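Local coordinates for protein NRD1 (Saccharomyces cerevisiae, PDB 3CLJ) that binds the phosphorylated C-terminal domain of RNA polymerase II through its CTD-interacting domain, as part of the Nrd1-Nab3-Sen1 transcription termination complex, at residues A[64-69]-A[125-130]; A[107-112]-A[118-123]; A[71-76]-A[130-135]; A[45-50]-A[102-107]. All coordinates share one frame; numbering follows the deposited sequence.

From the N terminus, helix 39-52 is the first to take part: interaction 4 joins its residues 45-50 to 102-107 of helix 90-111, closing a loop that contains helix 58-77. That helix sends 64-69 to 125-130 of helix 114-130 in interaction 1, and about two turns further on 71-76 to the loop 130-135 in interaction 3. These two cross along the chain and share Ser130, and both also cross interaction 4. Interaction 2, a short hairpin between 107-112 and 118-123, is nested inside the loops of interactions 1 and 3; it follows interaction 4 in series and shares Asp107 with it. Together they tie four helices and the loop after helix 114-130 into one all-helical domain.

Interaction 1: A[64-69]-A[125-130]; sequences IIDSIG and DIWDRS
Trp127 reaches from helix 114-130 across to helix 58-77 and presents the NE1 edge of its indole to the carboxylate of Asp66. Trp127 NE1 donates to Asp66 OD1 over 2.7 Å, with an N-H...O angle of 151°. The acceptor lies almost in the ring plane, though the bond is somewhat bent. On the carboxylate, OD1 is met on its anti side by a donor standing somewhat out of the plane; the two flat groups are turned 26° against each other. With CG anti to the backbone N, the Asp66 carboxylate is carried toward the indole. Asp66 CB lies in plane at the ring edge, 3.7 Å from Trp127 NE1. OD1 also forms a salt bridge with Arg70, one helical turn on, so a single buried oxygen is held by an indole and a guanidinium, which would probably favour the ionised carboxylate. The apolar packing is looser: Ile65 CG2 comes obliquely to Trp127 CH2 at 4.4 Å. Ile126 CG2 is a methyl beside the carboxylate, 4.2 Å from Asp66 OD1. The axes of segments 64-69 and 125-130 run nearly parallel, 11.8 Å apart at an angle of 17°, a gap that the long indole bridges. The result is a polar bond buried between helices of the all-helical CID fold. Ile101 and Leu105 of helix 90-111 touch the indole, Phe133 meets it edge-to-face, and Ile64 and Ile68 pack on helices 22-34 and 39-52.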
# COMPACT_ATOMS: atom_id res chain seq x y z
N ILE A 64 -1.75 -1.40 -4.06
CA ILE A 64 -2.09 -2.56 -3.24
C ILE A 64 -2.29 -2.13 -1.76
O ILE A 64 -3.27 -2.52 -1.11
CB ILE A 64 -0.99 -3.66 -3.31
CG1 ILE A 64 -1.02 -4.43 -4.64
CG2 ILE A 64 -1.19 -4.73 -2.19
CD1 ILE A 64 0.33 -5.24 -4.95
N ILE A 65 -1.37 -1.32 -1.25
CA ILE A 65 -1.50 -0.69 0.07
C ILE A 65 -2.71 0.26 0.24
O ILE A 65 -3.35 0.29 1.32
CB ILE A 65 -0.13 0.01 0.47
CG1 ILE A 65 0.94 -1.06 0.70
CG2 ILE A 65 -0.31 0.99 1.68
CD1 ILE A 65 2.39 -0.52 0.60
N ASP A 66 -3.01 1.06 -0.79
CA ASP A 66 -4.21 1.86 -0.82
C ASP A 66 -5.45 1.03 -0.65
O ASP A 66 -6.34 1.38 0.09
CB ASP A 66 -4.33 2.63 -2.17
CG ASP A 66 -5.59 3.44 -2.25
OD1 ASP A 66 -5.79 4.35 -1.42
OD2 ASP A 66 -6.43 3.19 -3.15
N SER A 67 -5.54 -0.04 -1.41
CA SER A 67 -6.74 -0.86 -1.43
C SER A 67 -6.98 -1.58 -0.08
O SER A 67 -8.06 -1.50 0.49
CB SER A 67 -6.64 -1.89 -2.56
OG SER A 67 -7.87 -2.58 -2.68
N ILE A 68 -5.95 -2.26 0.41
CA ILE A 68 -6.03 -2.97 1.64
C ILE A 68 -6.09 -1.96 2.81
O ILE A 68 -6.94 -2.07 3.71
CB ILE A 68 -4.85 -3.99 1.76
CG1 ILE A 68 -5.11 -5.18 0.82
CG2 ILE A 68 -4.65 -4.46 3.25
CD1 ILE A 68 -3.88 -6.18 0.71
N GLY A 69 -5.24 -0.94 2.76
CA GLY A 69 -5.28 0.07 3.78
C GLY A 69 -6.60 0.76 3.99
O GLY A 69 -7.02 0.95 5.15
N ASP A 125 -3.33 12.51 -2.13
CA ASP A 125 -4.50 13.38 -1.92
C ASP A 125 -5.72 12.63 -1.43
O ASP A 125 -6.44 13.08 -0.52
CB ASP A 125 -4.80 14.18 -3.19
CG ASP A 125 -3.77 15.28 -3.44
OD1 ASP A 125 -3.01 15.60 -2.49
OD2 ASP A 125 -3.73 15.85 -4.57
N ILE A 126 -5.95 11.46 -2.01
CA ILE A 126 -6.96 10.51 -1.53
C ILE A 126 -6.65 10.03 -0.09
O ILE A 126 -7.54 10.03 0.75
CB ILE A 126 -7.09 9.33 -2.54
CG1 ILE A 126 -7.83 9.79 -3.81
CG2 ILE A 126 -7.71 8.06 -1.93
CD1 ILE A 126 -7.29 9.05 -4.99
N TRP A 127 -5.40 9.69 0.21
CA TRP A 127 -5.06 9.32 1.60
C TRP A 127 -5.38 10.45 2.59
O TRP A 127 -5.93 10.23 3.67
CB TRP A 127 -3.58 8.92 1.67
CG TRP A 127 -3.35 7.60 0.94
CD1 TRP A 127 -4.35 6.81 0.35
CD2 TRP A 127 -2.12 6.90 0.72
NE1 TRP A 127 -3.81 5.69 -0.19
CE2 TRP A 127 -2.44 5.69 0.04
CE3 TRP A 127 -0.78 7.14 1.08
CZ2 TRP A 127 -1.50 4.74 -0.29
CZ3 TRP A 127 0.16 6.21 0.72
CH2 TRP A 127 -0.19 5.02 0.04
N ASP A 128 -4.99 11.66 2.20
CA ASP A 128 -5.26 12.88 2.96
C ASP A 128 -6.78 13.04 3.17
O ASP A 128 -7.25 13.22 4.29
CB ASP A 128 -4.68 14.09 2.20
CG ASP A 128 -4.80 15.40 2.96
OD1 ASP A 128 -4.02 15.64 3.91
OD2 ASP A 128 -5.68 16.19 2.60
N ARG A 129 -7.55 12.97 2.10
CA ARG A 129 -9.00 13.16 2.30
C ARG A 129 -9.68 12.04 3.13
O ARG A 129 -10.61 12.32 3.87
CB ARG A 129 -9.72 13.49 1.00
CG ARG A 129 -10.19 14.95 0.96
CD ARG A 129 -9.36 15.88 0.05
NE ARG A 129 -7.91 15.84 0.30
CZ ARG A 129 -7.01 16.60 -0.35
NH1 ARG A 129 -7.40 17.48 -1.28
NH2 ARG A 129 -5.73 16.49 -0.05
N SER A 130 -9.12 10.82 3.10
CA SER A 130 -9.62 9.63 3.84
C SER A 130 -9.26 9.53 5.31
O SER A 130 -9.97 8.83 6.07
CB SER A 130 -9.09 8.34 3.19
OG SER A 130 -9.61 8.25 1.87

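Interaction 2: A[107-112]-A[118-123]; sequences DAIAKS and EKIRML
Ile120 carries CG1 anti to its carbonyl carbon (chi1 -62°) and extends to CD1 through a trans chi2 of 167°, which sends the methyl across to Ala108, Ile109 and Ser112. This is a helical hairpin, in which helices 90-111 and 114-130 are joined by a tight turn within the all-helical CID fold. Ile120 reaches from one arm of the hairpin to the other. Ile120 CG2 lies 3.8 Å from Ile109 CG1 and also touches Ile109 CD1, the two isoleucines meeting obliquely, while Ile120 CD1 sits 3.9 Å from Ala108 CB. The small alanine lets the methyl come close to the helix backbone. Just beyond the helix end, Ser112 turns its hydroxyl back to the last turn, Ser112 OG donating to Ala108 O over 2.6 Å from above the carbonyl plane. Stripped of that hydroxyl, as with an alanine here, the position would probably leave Ala108 O without this bond and open a small gap beside the Ile120 methyl. Ile109 also packs on Phe146 and Ala147 of helix 144-149, and Ala108 touches Leu62 of helix 58-77, so the contacting residues are buried. The closest approach across the hairpin is that of Ile120 CD1 to Ser112 OG, 3.6 Å.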
# COMPACT_ATOMS: atom_id res chain seq x y z
N ASP A 107 10.86 6.19 -1.55
CA ASP A 107 11.47 5.30 -2.51
C ASP A 107 10.62 5.16 -3.79
O ASP A 107 11.15 5.17 -4.88
CB ASP A 107 11.72 3.90 -1.91
CG ASP A 107 12.68 3.09 -2.73
OD1 ASP A 107 13.72 3.66 -3.17
OD2 ASP A 107 12.47 1.86 -2.87
N ALA A 108 9.31 4.98 -3.65
CA ALA A 108 8.45 4.82 -4.83
C ALA A 108 8.57 6.06 -5.73
O ALA A 108 8.69 5.92 -6.95
CB ALA A 108 6.97 4.57 -4.42
N ILE A 109 8.56 7.26 -5.10
CA ILE A 109 8.64 8.53 -5.83
C ILE A 109 9.98 8.64 -6.56
O ILE A 109 10.02 8.94 -7.77
CB ILE A 109 8.35 9.73 -4.94
CG1 ILE A 109 6.85 9.79 -4.64
CG2 ILE A 109 8.82 11.04 -5.61
CD1 ILE A 109 6.48 10.70 -3.41
N ALA A 110 11.07 8.34 -5.84
CA ALA A 110 12.45 8.41 -6.37
C ALA A 110 12.65 7.45 -7.56
O ALA A 110 13.43 7.68 -8.46
CB ALA A 110 13.44 8.06 -5.26
N LYS A 111 11.94 6.33 -7.56
CA LYS A 111 12.11 5.37 -8.61
C LYS A 111 11.08 5.48 -9.76
O LYS A 111 11.20 4.78 -10.75
CB LYS A 111 12.12 3.98 -7.98
CG LYS A 111 13.37 3.74 -7.09
CD LYS A 111 13.25 2.38 -6.36
CE LYS A 111 14.62 1.80 -6.03
NZ LYS A 111 15.51 2.78 -5.37
N SER A 112 10.10 6.38 -9.60
CA SER A 112 9.00 6.54 -10.56
C SER A 112 9.29 7.60 -11.65
O SER A 112 10.03 8.58 -11.44
CB SER A 112 7.69 6.89 -9.84
OG SER A 112 7.20 5.80 -9.10
N GLU A 118 3.14 11.48 -10.55
CA GLU A 118 1.90 12.28 -10.48
C GLU A 118 0.71 11.51 -9.98
O GLU A 118 -0.16 12.06 -9.32
CB GLU A 118 1.68 13.28 -11.65
CG GLU A 118 2.71 14.50 -11.65
CD GLU A 118 2.69 15.46 -10.39
OE1 GLU A 118 1.79 16.34 -10.35
OE2 GLU A 118 3.61 15.39 -9.49
N LYS A 119 0.70 10.21 -10.29
CA LYS A 119 -0.28 9.26 -9.79
C LYS A 119 -0.06 9.01 -8.29
O LYS A 119 -1.04 8.82 -7.54
CB LYS A 119 -0.24 7.94 -10.60
CG LYS A 119 -0.88 8.12 -12.00
CD LYS A 119 -0.47 7.03 -13.00
CE LYS A 119 -1.15 7.23 -14.44
NZ LYS A 119 -0.33 6.52 -15.52
N ILE A 120 1.20 8.96 -7.85
CA ILE A 120 1.45 8.88 -6.39
C ILE A 120 0.91 10.14 -5.67
O ILE A 120 0.21 10.04 -4.67
CB ILE A 120 2.95 8.63 -6.06
CG1 ILE A 120 3.42 7.28 -6.64
CG2 ILE A 120 3.22 8.83 -4.49
CD1 ILE A 120 4.90 7.05 -6.66
N ARG A 121 1.22 11.32 -6.19
CA ARG A 121 0.66 12.58 -5.67
C ARG A 121 -0.87 12.53 -5.50
O ARG A 121 -1.37 12.89 -4.43
CB ARG A 121 1.13 13.73 -6.56
CG ARG A 121 1.30 15.09 -5.88
CD ARG A 121 -0.03 15.82 -5.60
NE ARG A 121 0.00 17.24 -5.94
CZ ARG A 121 1.08 18.02 -5.93
NH1 ARG A 121 2.27 17.56 -5.59
NH2 ARG A 121 0.98 19.28 -6.30
N MET A 122 -1.62 12.04 -6.50
CA MET A 122 -3.09 11.93 -6.35
C MET A 122 -3.53 10.96 -5.32
O MET A 122 -4.48 11.20 -4.56
CB MET A 122 -3.82 11.55 -7.64
CG MET A 122 -5.38 11.39 -7.37
SD MET A 122 -6.28 12.95 -6.97
CE MET A 122 -7.06 12.50 -5.43
N LEU A 123 -2.82 9.85 -5.25
CA LEU A 123 -3.04 8.91 -4.21
C LEU A 123 -2.79 9.50 -2.81
O LEU A 123 -3.58 9.24 -1.86
CB LEU A 123 -2.11 7.70 -4.50
CG LEU A 123 -2.41 6.33 -3.94
CD1 LEU A 123 -3.77 5.78 -4.42
CD2 LEU A 123 -1.19 5.36 -4.16

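Interaction 3: A[71-76]-A[130-135]; sequences AYLDET and SGLFQK
This is a van der Waals contact of a leucine methyl on a backbone turn: Leu73, near the C-terminal end of helix 58-77, meets the chain where it leaves helix 114-130. In the all-helical CID fold it packs a helix side chain on the turn that ends helix 114-130. The touching is done by a single methyl. Leu73 CD2 lies 3.6 Å from Ser130 O, 4.0 Å from Gly131 C and 3.8 Å from Leu132 N, so it rests chiefly on backbone, and Leu132 CB adds a contact 4.0 Å from Leu73 CD2. Leu73 CG stands anti to the backbone N (chi1 -177°), and this carries the isobutyl group out from the helix to the turn. Gly131 is the first residue beyond the helix to leave helical geometry, and with a phi of 85° it starts a type II beta turn that runs to Gln134. A side chain there would be jammed against the preceding carbonyl oxygen, so glycine suits the bend on which the methyl packs. Ser130 O also accepts a hydrogen bond from Arg77 NH2, at the end of the same helix as Leu73. Within the turn, Leu132 CG lies over the centre of one face of the Phe133 ring, 3.5 Å above its plane. That ring packs on Leu97 and Ile101 of helix 90-111 and on Ile65 of helix 58-77, while Tyr72, beside Leu73, leads away to Leu33 of helix 22-34 and Ala93 of helix 90-111.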
# COMPACT_ATOMS: atom_id res chain seq x y z
N ALA A 71 -9.54 -0.35 2.85
CA ALA A 71 -10.53 -1.40 3.23
C ALA A 71 -10.51 -1.66 4.75
O ALA A 71 -11.55 -1.71 5.40
CB ALA A 71 -10.34 -2.70 2.45
N TYR A 72 -9.32 -1.74 5.31
CA TYR A 72 -9.13 -1.98 6.75
C TYR A 72 -9.58 -0.78 7.54
O TYR A 72 -10.19 -0.94 8.59
CB TYR A 72 -7.64 -2.28 7.01
CG TYR A 72 -7.27 -3.74 6.88
CD1 TYR A 72 -8.16 -4.68 6.36
CD2 TYR A 72 -6.00 -4.18 7.23
CE1 TYR A 72 -7.80 -6.04 6.25
CE2 TYR A 72 -5.64 -5.57 7.13
CZ TYR A 72 -6.54 -6.50 6.65
OH TYR A 72 -6.21 -7.87 6.59
N LEU A 73 -9.25 0.41 7.03
CA LEU A 73 -9.69 1.71 7.59
C LEU A 73 -11.20 1.80 7.65
O LEU A 73 -11.76 2.35 8.60
CB LEU A 73 -9.12 2.93 6.81
CG LEU A 73 -9.44 4.34 7.33
CD1 LEU A 73 -8.97 4.54 8.78
CD2 LEU A 73 -8.91 5.46 6.43
N ASP A 74 -11.88 1.23 6.65
CA ASP A 74 -13.34 1.12 6.77
C ASP A 74 -13.84 0.15 7.83
O ASP A 74 -14.83 0.44 8.47
CB ASP A 74 -13.99 0.80 5.43
CG ASP A 74 -14.13 2.02 4.57
OD1 ASP A 74 -14.16 3.17 5.13
OD2 ASP A 74 -14.19 1.81 3.33
N GLU A 75 -13.17 -0.99 8.00
CA GLU A 75 -13.53 -1.96 9.03
C GLU A 75 -13.37 -1.40 10.45
O GLU A 75 -14.19 -1.65 11.33
CB GLU A 75 -12.68 -3.22 8.89
CG GLU A 75 -13.08 -4.11 7.77
CD GLU A 75 -14.48 -4.67 7.93
OE1 GLU A 75 -14.82 -5.14 9.04
OE2 GLU A 75 -15.23 -4.65 6.93
N THR A 76 -12.28 -0.66 10.64
CA THR A 76 -12.00 0.17 11.79
C THR A 76 -13.15 1.13 12.14
O THR A 76 -13.53 1.25 13.32
CB THR A 76 -10.67 0.90 11.53
OG1 THR A 76 -9.62 0.16 12.14
CG2 THR A 76 -10.66 2.35 12.05
N SER A 130 -9.12 10.82 3.10
CA SER A 130 -9.62 9.63 3.84
C SER A 130 -9.26 9.53 5.31
O SER A 130 -9.97 8.83 6.07
CB SER A 130 -9.09 8.34 3.19
OG SER A 130 -9.61 8.25 1.87
N GLY A 131 -8.16 10.17 5.71
CA GLY A 131 -7.63 9.96 7.04
C GLY A 131 -6.72 8.74 7.11
O GLY A 131 -6.36 8.32 8.20
N LEU A 132 -6.33 8.17 5.97
CA LEU A 132 -5.35 7.07 5.97
C LEU A 132 -3.94 7.69 6.20
O LEU A 132 -3.48 8.55 5.43
CB LEU A 132 -5.39 6.20 4.68
CG LEU A 132 -4.57 4.88 4.75
CD1 LEU A 132 -5.13 3.92 5.85
CD2 LEU A 132 -4.47 4.22 3.39
N PHE A 133 -3.31 7.27 7.29
CA PHE A 133 -1.98 7.75 7.69
C PHE A 133 -2.02 9.21 8.19
O PHE A 133 -1.09 9.99 7.96
CB PHE A 133 -0.91 7.54 6.58
CG PHE A 133 -0.96 6.16 5.92
CD1 PHE A 133 -1.02 6.02 4.55
CD2 PHE A 133 -1.01 5.00 6.70
CE1 PHE A 133 -1.04 4.73 3.94
CE2 PHE A 133 -1.06 3.74 6.10
CZ PHE A 133 -1.07 3.60 4.74
N GLN A 134 -3.09 9.57 8.89
CA GLN A 134 -3.27 10.92 9.39
C GLN A 134 -2.23 11.37 10.44
O GLN A 134 -2.03 12.57 10.66
CB GLN A 134 -4.72 11.16 9.86
CG GLN A 134 -5.27 10.28 11.00
CD GLN A 134 -4.75 10.58 12.41
OE1 GLN A 134 -4.59 11.75 12.83
NE2 GLN A 134 -4.52 9.51 13.17
N LYS A 135 -1.57 10.40 11.10
CA LYS A 135 -0.61 10.71 12.14
C LYS A 135 0.71 11.18 11.51
O LYS A 135 1.53 11.84 12.16
CB LYS A 135 -0.26 9.46 12.96
CG LYS A 135 -1.27 9.01 13.98
CD LYS A 135 -0.69 7.83 14.76
CE LYS A 135 -1.69 7.28 15.76
NZ LYS A 135 -0.99 6.65 16.93

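Interaction 4: A[45-50]-A[102-107]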
# COMPACT_ATOMS: atom_id res chain seq x y z
N LEU A 45 4.23 -8.82 4.03
CA LEU A 45 4.42 -9.14 2.62
C LEU A 45 4.19 -7.99 1.64
O LEU A 45 5.00 -7.80 0.72
CB LEU A 45 3.71 -10.42 2.20
CG LEU A 45 3.98 -10.93 0.76
CD1 LEU A 45 5.51 -11.20 0.48
CD2 LEU A 45 3.15 -12.23 0.43
N ILE A 46 3.12 -7.21 1.83
CA ILE A 46 2.81 -6.13 0.90
C ILE A 46 3.78 -4.96 1.09
O ILE A 46 4.07 -4.26 0.14
CB ILE A 46 1.27 -5.73 0.89
CG1 ILE A 46 0.85 -4.90 2.12
CG2 ILE A 46 0.38 -7.00 0.61
CD1 ILE A 46 -0.62 -4.39 2.10
N ILE A 47 4.22 -4.75 2.31
CA ILE A 47 5.31 -3.79 2.64
C ILE A 47 6.59 -4.17 1.88
O ILE A 47 7.23 -3.33 1.23
CB ILE A 47 5.57 -3.72 4.16
CG1 ILE A 47 4.38 -3.00 4.86
CG2 ILE A 47 6.86 -2.94 4.46
CD1 ILE A 47 4.41 -3.03 6.38
N ASP A 48 6.94 -5.45 1.96
CA ASP A 48 8.15 -5.97 1.36
C ASP A 48 8.04 -6.00 -0.17
O ASP A 48 9.04 -5.80 -0.88
CB ASP A 48 8.46 -7.35 1.96
CG ASP A 48 8.96 -7.25 3.42
OD1 ASP A 48 9.40 -6.16 3.85
OD2 ASP A 48 9.01 -8.29 4.15
N TYR A 49 6.85 -6.27 -0.67
CA TYR A 49 6.63 -6.20 -2.10
C TYR A 49 6.95 -4.76 -2.60
O TYR A 49 7.64 -4.57 -3.60
CB TYR A 49 5.17 -6.58 -2.45
CG TYR A 49 4.96 -6.39 -3.92
CD1 TYR A 49 5.56 -7.28 -4.84
CD2 TYR A 49 4.25 -5.29 -4.41
CE1 TYR A 49 5.40 -7.09 -6.23
CE2 TYR A 49 4.05 -5.11 -5.75
CZ TYR A 49 4.68 -5.98 -6.67
OH TYR A 49 4.54 -5.77 -8.02
N SER A 50 6.42 -3.77 -1.90
CA SER A 50 6.77 -2.35 -2.17
C SER A 50 8.28 -2.05 -2.16
O SER A 50 8.80 -1.29 -3.00
CB SER A 50 6.06 -1.43 -1.15
OG SER A 50 6.03 -0.09 -1.61
N GLN A 102 6.28 6.49 4.96
CA GLN A 102 7.18 7.50 4.44
C GLN A 102 8.39 6.90 3.71
O GLN A 102 8.78 7.42 2.65
CB GLN A 102 7.63 8.37 5.57
CG GLN A 102 6.48 9.17 6.10
CD GLN A 102 6.85 9.96 7.32
OE1 GLN A 102 6.40 9.65 8.42
NE2 GLN A 102 7.72 10.95 7.14
N GLU A 103 8.97 5.83 4.28
CA GLU A 103 10.03 5.04 3.61
C GLU A 103 9.57 4.57 2.22
O GLU A 103 10.26 4.72 1.19
CB GLU A 103 10.42 3.82 4.46
CG GLU A 103 11.31 2.80 3.74
CD GLU A 103 11.26 1.41 4.37
OE1 GLU A 103 10.91 1.29 5.59
OE2 GLU A 103 11.58 0.45 3.62
N LEU A 104 8.38 3.96 2.21
CA LEU A 104 7.88 3.38 0.99
C LEU A 104 7.55 4.45 -0.03
O LEU A 104 7.80 4.25 -1.20
CB LEU A 104 6.62 2.51 1.25
CG LEU A 104 6.78 1.32 2.19
CD1 LEU A 104 5.42 0.54 2.19
CD2 LEU A 104 7.98 0.41 1.86
N LEU A 105 6.90 5.53 0.39
CA LEU A 105 6.62 6.65 -0.54
C LEU A 105 7.85 7.32 -1.12
O LEU A 105 7.89 7.57 -2.32
CB LEU A 105 5.80 7.75 0.18
CG LEU A 105 4.32 7.38 0.38
CD1 LEU A 105 3.70 8.22 1.58
CD2 LEU A 105 3.52 7.50 -0.94
N SER A 106 8.83 7.67 -0.26
CA SER A 106 10.03 8.33 -0.74
C SER A 106 10.71 7.49 -1.80
O SER A 106 11.12 8.03 -2.83
CB SER A 106 11.01 8.67 0.41
OG SER A 106 10.27 9.48 1.34
N ASP A 107 10.86 6.19 -1.55
CA ASP A 107 11.47 5.30 -2.51
C ASP A 107 10.62 5.16 -3.79
O ASP A 107 11.15 5.17 -4.88
CB ASP A 107 11.72 3.90 -1.91
CG ASP A 107 12.68 3.09 -2.73
OD1 ASP A 107 13.72 3.66 -3.17
OD2 ASP A 107 12.47 1.86 -2.87
O HOH W 1 8.44 1.71 -2.02
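The hydroxyl of Ser50 is gripped by two partners: a water 3.0 Å from Ser50 OG, and Ser61 of helix 58-77, whose own hydroxyl forms a hydrogen bond with it. The same water donates to Leu104 O over 2.7 Å, so it bridges helix 39-52 to the backbone of helix 90-111 and is an additional partner for Leu104 O. Ser50 OG lies anti to the backbone N (chi1 -162°), which turns the oxygen toward helix 90-111. Beside this polar bridge the Leu104 side chain sets off toward helix 39-52. Leu104 CD1 approaches both CB and OG of Ser50, at 3.9 Å from Ser50 OG, while Leu104 CD2 lies 3.9 Å from Ile47 O and 4.4 Å from Ile47 CG2. Both methyls thus lie against Ser50, CD2 reaching on to Ile47, one helical turn earlier. The small Ser50 is consistent with the close backbones, Ser50 CA and Leu104 CA being 6.6 Å apart. Cutting the leucine back to an alanine is likely to open a gap beside Ser50 and Ile47 and leave Ile65, whose methyl also packs on the leucine, less well supported. The contact is a helix pairing deep in the CID fold. Ile65 of helix 58-77 touches Leu104 and Ile46, while Ile47 also packs on Leu97 and Val100 of helix 90-111. Arg51 forms salt bridges with Asp48 and Glu103, and helix 3-11 packs on Leu45 and Tyr49.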